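Local coordinates for protein sugar isomerase (Sinorhizobium meliloti, PDB 3QC0) that binds a zinc ion and, as a TIM-barrel protein of the xylose isomerase-like family, probably isomerises a sugar, at residues R87-A92 / D98-V103; A126-H131 / V137-E142; N156-A161 / P185-Q190. All coordinates share one frame; numbering follows the deposited sequence.

Contact 1 (R87-A92 / D98-V103); sequences RAVDEA and DCLVLV
In the beta-alpha-beta unit formed by strand 60-68, helix 75-94 and strand 100-103, the returning strand meets the helix through Leu-100, which reaches Ala-88, Val-89 and Ala-92. Its CD2 does most of the touching: the methyl lies 3.8 Å from CB of Ala-88 and also 3.8 Å from CG2 of Val-89. The other branch, CD1, rests against the same alanine, 3.9 Å from Ala-88 CB, so the isopropyl fork of the leucine straddles a single methyl group. With CG swung opposite the backbone N (chi1 176°), the fork is carried out from the strand toward the helix. Val-89 and Leu-100 cross at about a right angle, and the valine offers the branch that sits beside its own backbone N.

One turn on, Ala-92 points its methyl at the base of the leucine, with CB 4.4 Å from Leu-100 CB. Two alanines spaced four residues apart suit this face of the helix: their small side chains let the backbone come close, and the CA atoms of Ala-92 and Leu-100 are 6.3 Å apart. Such packing of the outer helices on the parallel strands builds the layer around a TIM barrel, here with the short helix and strand segments running at 151° to each other.

Val-89 also leans on helix 114-135 and on Leu-139 of the next strand. Away from the strand, Asp-90 takes a salt bridge from Arg-87 NH2 on OD2 (2.9 Å) and a hydrogen bond from His-131 on OD1, tying the helix to helix 114-135.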
loop_
_atom_site.group_PDB
_atom_site.type_symbol
_atom_site.label_atom_id
_atom_site.label_comp_id
_atom_site.label_asym_id
_atom_site.label_seq_id
_atom_site.Cartn_x
_atom_site.Cartn_y
_atom_site.Cartn_z
ATOM N N ARG A 87 -1.149 -7.853 29.030
ATOM C CA ARG A 87 0.134 -7.486 29.604
ATOM C C ARG A 87 0.613 -6.123 29.072
ATOM O O ARG A 87 1.097 -5.285 29.810
ATOM C CB ARG A 87 1.189 -8.557 29.312
ATOM C CG ARG A 87 0.884 -9.977 29.750
ATOM C CD ARG A 87 0.967 -10.170 31.275
ATOM N NE ARG A 87 -0.137 -9.484 31.954
ATOM C CZ ARG A 87 -1.404 -9.909 31.985
ATOM N NH1 ARG A 87 -1.780 -11.042 31.395
ATOM N NH2 ARG A 87 -2.318 -9.173 32.592
ATOM N N ALA A 88 0.444 -5.894 27.760
ATOM C CA ALA A 88 0.807 -4.647 27.169
ATOM C C ALA A 88 0.034 -3.481 27.783
ATOM O O ALA A 88 0.584 -2.413 28.004
ATOM C CB ALA A 88 0.634 -4.685 25.622
ATOM N N VAL A 89 -1.253 -3.693 28.051
ATOM C CA VAL A 89 -2.075 -2.697 28.718
ATOM C C VAL A 89 -1.521 -2.421 30.105
ATOM O O VAL A 89 -1.421 -1.272 30.468
ATOM C CB VAL A 89 -3.532 -3.153 28.826
ATOM C CG1 VAL A 89 -4.326 -2.307 29.865
ATOM C CG2 VAL A 89 -4.220 -3.076 27.425
ATOM N N ASP A 90 -1.148 -3.468 30.836
ATOM C CA ASP A 90 -0.604 -3.281 32.188
ATOM C C ASP A 90 0.688 -2.428 32.150
ATOM O O ASP A 90 0.927 -1.571 33.008
ATOM C CB ASP A 90 -0.346 -4.621 32.862
ATOM C CG ASP A 90 -1.601 -5.407 33.142
ATOM O OD1 ASP A 90 -2.755 -4.897 32.980
ATOM O OD2 ASP A 90 -1.437 -6.579 33.541
ATOM N N GLU A 91 1.545 -2.707 31.174
ATOM C CA GLU A 91 2.764 -1.956 30.946
ATOM C C GLU A 91 2.449 -0.489 30.638
ATOM O O GLU A 91 3.033 0.425 31.231
ATOM C CB GLU A 91 3.593 -2.603 29.835
ATOM C CG GLU A 91 4.050 -4.023 30.128
ATOM C CD GLU A 91 4.484 -4.809 28.907
ATOM O OE1 GLU A 91 4.861 -4.166 27.910
ATOM O OE2 GLU A 91 4.420 -6.078 28.961
ATOM N N ALA A 92 1.522 -0.253 29.712
ATOM C CA ALA A 92 1.130 1.088 29.364
ATOM C C ALA A 92 0.615 1.852 30.568
ATOM O O ALA A 92 0.909 3.037 30.727
ATOM C CB ALA A 92 0.053 1.094 28.204
ATOM N N ASP A 98 -0.292 7.556 26.993
ATOM C CA ASP A 98 -1.514 8.150 26.482
ATOM C C ASP A 98 -2.353 7.148 25.665
ATOM O O ASP A 98 -3.564 7.312 25.529
ATOM C CB ASP A 98 -1.190 9.352 25.602
ATOM C CG ASP A 98 -0.689 10.549 26.404
ATOM O OD1 ASP A 98 -0.735 10.505 27.652
ATOM O OD2 ASP A 98 -0.273 11.549 25.777
ATOM N N CYS A 99 -1.691 6.144 25.091
ATOM C CA CYS A 99 -2.392 5.050 24.454
ATOM C C CYS A 99 -1.456 3.868 24.321
ATOM O O CYS A 99 -0.210 4.017 24.443
ATOM C CB CYS A 99 -2.937 5.426 23.034
ATOM S SG CYS A 99 -1.666 5.784 21.814
ATOM N N LEU A 100 -2.061 2.701 24.061
ATOM C CA LEU A 100 -1.337 1.516 23.597
ATOM C C LEU A 100 -1.598 1.402 22.102
ATOM O O LEU A 100 -2.754 1.289 21.697
ATOM C CB LEU A 100 -1.869 0.272 24.292
ATOM C CG LEU A 100 -1.249 -1.049 23.828
ATOM C CD1 LEU A 100 0.245 -1.125 24.068
ATOM C CD2 LEU A 100 -1.976 -2.281 24.401
ATOM N N VAL A 101 -0.531 1.458 21.324
ATOM C CA VAL A 101 -0.644 1.323 19.879
ATOM C C VAL A 101 -0.876 -0.147 19.517
ATOM O O VAL A 101 -0.225 -1.020 20.062
ATOM C CB VAL A 101 0.622 1.879 19.195
ATOM C CG1 VAL A 101 0.580 1.624 17.690
ATOM C CG2 VAL A 101 0.765 3.393 19.478
ATOM N N LEU A 102 -1.815 -0.411 18.601
ATOM C CA LEU A 102 -2.133 -1.756 18.191
ATOM C C LEU A 102 -1.781 -1.940 16.710
ATOM O O LEU A 102 -2.338 -1.250 15.836
ATOM C CB LEU A 102 -3.611 -2.127 18.389
ATOM C CG LEU A 102 -4.173 -1.972 19.818
ATOM C CD1 LEU A 102 -5.675 -2.355 19.771
ATOM C CD2 LEU A 102 -3.397 -2.822 20.819
ATOM N N VAL A 103 -0.864 -2.856 16.463
ATOM C CA VAL A 103 -0.466 -3.299 15.124
ATOM C C VAL A 103 -1.149 -4.634 14.909
ATOM O O VAL A 103 -0.860 -5.594 15.607
ATOM C CB VAL A 103 1.058 -3.403 15.033
ATOM C CG1 VAL A 103 1.474 -4.002 13.682
ATOM C CG2 VAL A 103 1.718 -2.037 15.183
#

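Contact 2 (A126-H131 / V137-E142); sequences AAVLPH and VPLAIE
Leu-139 carries this contact, meeting Leu-129 and Val-128 of the helix with one methyl group. Its CD1 lies 3.7 Å from CD2 of Leu-129 and 3.9 Å from CG of the same residue, so it lies along the CG-CD2 arm of that leucine, while the other methyl is turned away. Val-128 closes in with CG1, 4.0 Å from Leu-139 CD1. Both helix side chains cross the strand leucine obliquely.

The reach of that methyl follows from the extended second torsion of Leu-139 (chi2 -179°), which carries CD1 out from the strand. Leu-129 starts off to the side of the strand and turns its tip back; its first torsion, -95°, is well away from a staggered value, and the residue has a second deposited conformer, so its exact pose should be read with some caution.

Helix 114-135 and strand 139-141 are consecutive elements of a beta-alpha-beta unit that begins with strand 100-103, and the contact packs the outer helix onto the barrel wall. Branched aliphatic residues suit such a place, since they are wholly apolar and can interlock between the two layers. Leu-139 also touches Leu-100 on the preceding strand and Val-172 on the following one, while Leu-129 reaches Leu-168 of helix 158-168.

Further along the same segment, Glu-142 points the other way, its OE2 binding the zinc ion together with Asp-177, His-204 and Glu-248. No hydrogen bond or salt bridge links the helix segment to the strand segment; their attachment therefore rests on the burial and shape of hydrocarbon groups, which set no direction as a polar bond would.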
loop_
_atom_site.group_PDB
_atom_site.type_symbol
_atom_site.label_atom_id
_atom_site.label_comp_id
_atom_site.label_asym_id
_atom_site.label_seq_id
_atom_site.Cartn_x
_atom_site.Cartn_y
_atom_site.Cartn_z
ATOM N N ALA A 126 -11.984 -6.404 20.900
ATOM C CA ALA A 126 -13.133 -6.479 21.793
ATOM C C ALA A 126 -12.818 -7.241 23.082
ATOM O O ALA A 126 -13.292 -6.856 24.160
ATOM C CB ALA A 126 -14.287 -7.131 21.109
ATOM N N ALA A 127 -11.985 -8.273 22.971
ATOM C CA ALA A 127 -11.606 -9.101 24.112
ATOM C C ALA A 127 -10.692 -8.344 25.079
ATOM O O ALA A 127 -10.751 -8.560 26.305
ATOM C CB ALA A 127 -10.933 -10.429 23.661
ATOM N N VAL A 128 -9.843 -7.476 24.529
ATOM C CA VAL A 128 -8.889 -6.686 25.299
ATOM C C VAL A 128 -9.546 -5.444 25.931
ATOM O O VAL A 128 -9.129 -4.994 26.997
ATOM C CB VAL A 128 -7.684 -6.262 24.415
ATOM C CG1 VAL A 128 -6.706 -5.315 25.179
ATOM C CG2 VAL A 128 -6.944 -7.514 23.880
ATOM N N LEU A 129 -10.554 -4.892 25.261
ATOM C CA LEU A 129 -11.094 -3.603 25.663
ATOM C C LEU A 129 -11.459 -3.512 27.139
ATOM O O LEU A 129 -11.073 -2.537 27.786
ATOM C CB LEU A 129 -12.287 -3.214 24.787
ATOM C CG LEU A 129 -11.911 -2.312 23.599
ATOM C CD1 LEU A 129 -13.025 -2.191 22.536
ATOM C CD2 LEU A 129 -11.474 -0.935 24.123
ATOM N N PRO A 130 -12.176 -4.514 27.688
ATOM C CA PRO A 130 -12.538 -4.335 29.127
ATOM C C PRO A 130 -11.313 -4.165 30.034
ATOM O O PRO A 130 -11.366 -3.380 31.001
ATOM C CB PRO A 130 -13.347 -5.603 29.444
ATOM C CG PRO A 130 -13.896 -6.049 28.088
ATOM C CD PRO A 130 -12.799 -5.715 27.122
ATOM N N HIS A 131 -10.240 -4.895 29.726
ATOM C CA HIS A 131 -9.013 -4.756 30.477
ATOM C C HIS A 131 -8.417 -3.372 30.314
ATOM O O HIS A 131 -7.982 -2.743 31.267
ATOM C CB HIS A 131 -8.044 -5.837 30.045
ATOM C CG HIS A 131 -6.914 -6.018 30.989
ATOM N ND1 HIS A 131 -7.002 -6.841 32.076
ATOM C CD2 HIS A 131 -5.658 -5.517 30.984
ATOM C CE1 HIS A 131 -5.847 -6.819 32.727
ATOM N NE2 HIS A 131 -5.021 -6.004 32.098
ATOM N N VAL A 137 -6.387 2.811 29.877
ATOM C CA VAL A 137 -5.441 2.841 28.750
ATOM C C VAL A 137 -6.242 2.852 27.420
ATOM O O VAL A 137 -6.809 1.827 27.022
ATOM C CB VAL A 137 -4.475 1.657 28.773
ATOM C CG1 VAL A 137 -3.539 1.670 27.512
ATOM C CG2 VAL A 137 -3.630 1.629 30.060
ATOM N N PRO A 138 -6.280 4.012 26.739
ATOM C CA PRO A 138 -6.907 4.038 25.391
ATOM C C PRO A 138 -6.182 3.106 24.446
ATOM O O PRO A 138 -4.956 3.036 24.494
ATOM C CB PRO A 138 -6.737 5.490 24.956
ATOM C CG PRO A 138 -6.675 6.247 26.320
ATOM C CD PRO A 138 -5.808 5.355 27.144
ATOM N N LEU A 139 -6.952 2.382 23.637
ATOM C CA LEU A 139 -6.361 1.518 22.610
ATOM C C LEU A 139 -6.360 2.291 21.309
ATOM O O LEU A 139 -7.408 2.742 20.868
ATOM C CB LEU A 139 -7.169 0.229 22.454
ATOM C CG LEU A 139 -7.208 -0.674 23.707
ATOM C CD1 LEU A 139 -8.033 -1.962 23.441
ATOM C CD2 LEU A 139 -5.783 -1.005 24.250
ATOM N N ALA A 140 -5.204 2.395 20.666
ATOM C CA ALA A 140 -5.067 3.126 19.408
ATOM C C ALA A 140 -4.798 2.150 18.288
ATOM O O ALA A 140 -3.675 1.659 18.147
ATOM C CB ALA A 140 -3.920 4.170 19.499
ATOM N N ILE A 141 -5.821 1.871 17.486
ATOM C CA ILE A 141 -5.637 1.079 16.265
ATOM C C ILE A 141 -4.821 1.915 15.298
ATOM O O ILE A 141 -5.222 3.036 14.926
ATOM C CB ILE A 141 -6.991 0.724 15.618
ATOM C CG1 ILE A 141 -7.917 -0.043 16.569
ATOM C CG2 ILE A 141 -6.769 -0.053 14.286
ATOM C CD1 ILE A 141 -9.339 -0.271 16.018
ATOM N N GLU A 142 -3.699 1.356 14.877
ATOM C CA GLU A 142 -2.822 2.031 13.902
ATOM C C GLU A 142 -3.052 1.369 12.539
ATOM O O GLU A 142 -2.602 0.260 12.312
ATOM C CB GLU A 142 -1.356 1.927 14.310
ATOM C CG GLU A 142 -0.470 2.870 13.501
ATOM C CD GLU A 142 1.003 2.705 13.765
ATOM O OE1 GLU A 142 1.388 1.625 14.216
ATOM O OE2 GLU A 142 1.736 3.674 13.506
#

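Contact 3 (N156-A161 / P185-Q190); sequences NTLGQA and PDLANQ
Leu-158 and Gln-190 lie alongside each other, pointing opposite ways, with the leucine CD2 3.8 Å from CB of the glutamine, and beside them the packing is tightest at Gly-159. There the amide end of Gln-190 lies over the glycine backbone, with OE1 only 3.2 Å from Gly-159 CA. Having no side chain suits Gly-159 to this spot, because a CB would come very near the glutamine amide carbon. Gln-190 gets there by bending at its second torsion (chi2 -61°), which curls the amide back toward the start of its own helix.

The amide is held at both ends. Its NE2 makes a nearly straight 3.0 Å bond to Asp-186 OD2, in the amide plane but from above the carboxylate plane; its OE1 accepts from Arg-193, which also binds the carbonyl oxygen of Gly-159. The two segments open helices 158-168 and 187-196, neighbours in the outer layer of the TIM barrel, with strand 172-177 and the short helix 178-181 between them in sequence. Thr-157 is the N-cap of the first, its OG1 accepting from Gln-160 N at 2.9 Å.

Toward the barrel the packing is apolar and buried: Leu-158 CD2 meets Leu-187 CD1 at 4.1 Å, and Leu-158 goes on to touch Val-174. The outward side is polar and looser. Exposed Asn-189 gives a bent bond from ND2 to Asp-186 OD1, 2.9 Å long, using the syn lone pair of the carboxylate. Just before the first helix, Asn-156 and Thr-157 pack on Trp-183 of the second subunit, placing this end near the dimer interface.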
loop_
_atom_site.group_PDB
_atom_site.type_symbol
_atom_site.label_atom_id
_atom_site.label_comp_id
_atom_site.label_asym_id
_atom_site.label_seq_id
_atom_site.Cartn_x
_atom_site.Cartn_y
_atom_site.Cartn_z
ATOM N N ASN A 156 -5.610 -1.664 7.270
ATOM C CA ASN A 156 -4.808 -0.972 6.275
ATOM C C ASN A 156 -5.299 0.361 5.763
ATOM O O ASN A 156 -4.636 0.954 4.904
ATOM C CB ASN A 156 -4.596 -1.914 5.094
ATOM C CG ASN A 156 -3.901 -3.178 5.523
ATOM O OD1 ASN A 156 -4.504 -4.254 5.545
ATOM N ND2 ASN A 156 -2.633 -3.040 5.957
ATOM N N THR A 157 -6.462 0.835 6.232
ATOM C CA THR A 157 -6.926 2.182 5.887
ATOM C C THR A 157 -7.486 2.843 7.144
ATOM O O THR A 157 -8.000 2.164 8.058
ATOM C CB THR A 157 -7.989 2.200 4.776
ATOM O OG1 THR A 157 -9.238 1.719 5.297
ATOM C CG2 THR A 157 -7.471 1.432 3.495
ATOM N N LEU A 158 -7.375 4.159 7.199
ATOM C CA LEU A 158 -7.971 4.883 8.309
ATOM C C LEU A 158 -9.488 4.662 8.344
ATOM O O LEU A 158 -10.055 4.531 9.434
ATOM C CB LEU A 158 -7.609 6.353 8.217
ATOM C CG LEU A 158 -8.123 7.271 9.314
ATOM C CD1 LEU A 158 -7.677 6.810 10.711
ATOM C CD2 LEU A 158 -7.608 8.711 9.008
ATOM N N GLY A 159 -10.160 4.621 7.193
ATOM C CA GLY A 159 -11.574 4.348 7.149
ATOM C C GLY A 159 -11.957 3.016 7.784
ATOM O O GLY A 159 -12.908 2.922 8.527
ATOM N N GLN A 160 -11.179 1.980 7.495
ATOM C CA GLN A 160 -11.405 0.685 8.061
ATOM C C GLN A 160 -11.162 0.739 9.570
ATOM O O GLN A 160 -11.917 0.151 10.338
ATOM C CB GLN A 160 -10.489 -0.327 7.380
ATOM C CG GLN A 160 -10.551 -1.720 7.976
ATOM C CD GLN A 160 -9.361 -2.584 7.577
ATOM O OE1 GLN A 160 -8.366 -2.061 7.074
ATOM N NE2 GLN A 160 -9.445 -3.889 7.859
ATOM N N ALA A 161 -10.064 1.375 9.993
ATOM C CA ALA A 161 -9.786 1.504 11.433
ATOM C C ALA A 161 -10.947 2.167 12.153
ATOM O O ALA A 161 -11.361 1.758 13.255
ATOM C CB ALA A 161 -8.471 2.256 11.675
ATOM N N PRO A 185 -6.461 8.148 -0.919
ATOM C CA PRO A 185 -7.182 9.199 -1.617
ATOM C C PRO A 185 -8.307 9.796 -0.797
ATOM O O PRO A 185 -8.716 10.912 -1.118
ATOM C CB PRO A 185 -7.647 8.522 -2.931
ATOM C CG PRO A 185 -7.501 7.176 -2.783
ATOM C CD PRO A 185 -6.485 6.889 -1.668
ATOM N N ASP A 186 -8.796 9.061 0.190
ATOM C CA ASP A 186 -9.888 9.570 1.029
ATOM C C ASP A 186 -9.402 10.087 2.393
ATOM O O ASP A 186 -10.197 10.250 3.345
ATOM C CB ASP A 186 -10.954 8.518 1.234
ATOM C CG ASP A 186 -12.340 9.164 1.567
ATOM O OD1 ASP A 186 -12.614 10.311 1.137
ATOM O OD2 ASP A 186 -13.134 8.524 2.249
ATOM N N LEU A 187 -8.111 10.405 2.486
ATOM C CA LEU A 187 -7.500 10.777 3.782
ATOM C C LEU A 187 -8.153 11.990 4.407
ATOM O O LEU A 187 -8.448 11.973 5.608
ATOM C CB LEU A 187 -6.012 11.049 3.630
ATOM C CG LEU A 187 -5.226 11.326 4.905
ATOM C CD1 LEU A 187 -5.399 10.144 5.919
ATOM C CD2 LEU A 187 -3.763 11.663 4.594
ATOM N N ALA A 188 -8.424 13.029 3.626
ATOM C CA ALA A 188 -9.037 14.242 4.214
ATOM C C ALA A 188 -10.381 13.951 4.855
ATOM O O ALA A 188 -10.634 14.368 5.985
ATOM C CB ALA A 188 -9.223 15.322 3.151
ATOM N N ASN A 189 -11.247 13.220 4.190
ATOM C CA ASN A 189 -12.563 12.913 4.755
ATOM C C ASN A 189 -12.414 12.011 5.977
ATOM O O ASN A 189 -13.139 12.171 6.952
ATOM C CB ASN A 189 -13.457 12.190 3.758
ATOM C CG ASN A 189 -14.098 13.126 2.725
ATOM O OD1 ASN A 189 -14.317 14.332 2.985
ATOM N ND2 ASN A 189 -14.425 12.560 1.553
ATOM N N GLN A 190 -11.476 11.073 5.958
ATOM C CA GLN A 190 -11.347 10.153 7.089
ATOM C C GLN A 190 -10.716 10.818 8.301
ATOM O O GLN A 190 -11.130 10.518 9.440
ATOM C CB GLN A 190 -10.584 8.885 6.674
ATOM C CG GLN A 190 -11.339 8.086 5.584
ATOM C CD GLN A 190 -12.695 7.599 6.019
ATOM O OE1 GLN A 190 -12.933 7.272 7.197
ATOM N NE2 GLN A 190 -13.629 7.556 5.072
#

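How the contacts relate
Contacts 1 and 2 are buried, purely apolar seams of the same kind, each laying a barrel helix on the strand that follows it, and they share a sheet: strands 100-103 and 139-141 are neighbours, joined by a probable backbone bond from Leu-102 N to Ala-140 O. Their helices are joined as well, by Asp-90 and His-131. Contact 3 differs in place and chemistry. It pairs the starts of two helices, is only partly buried, and mixes leucine packing with amide and carboxylate groups near the second subunit. Ile-141 on Ala-161 links it to contact 2, whereas contact 1 does not touch it.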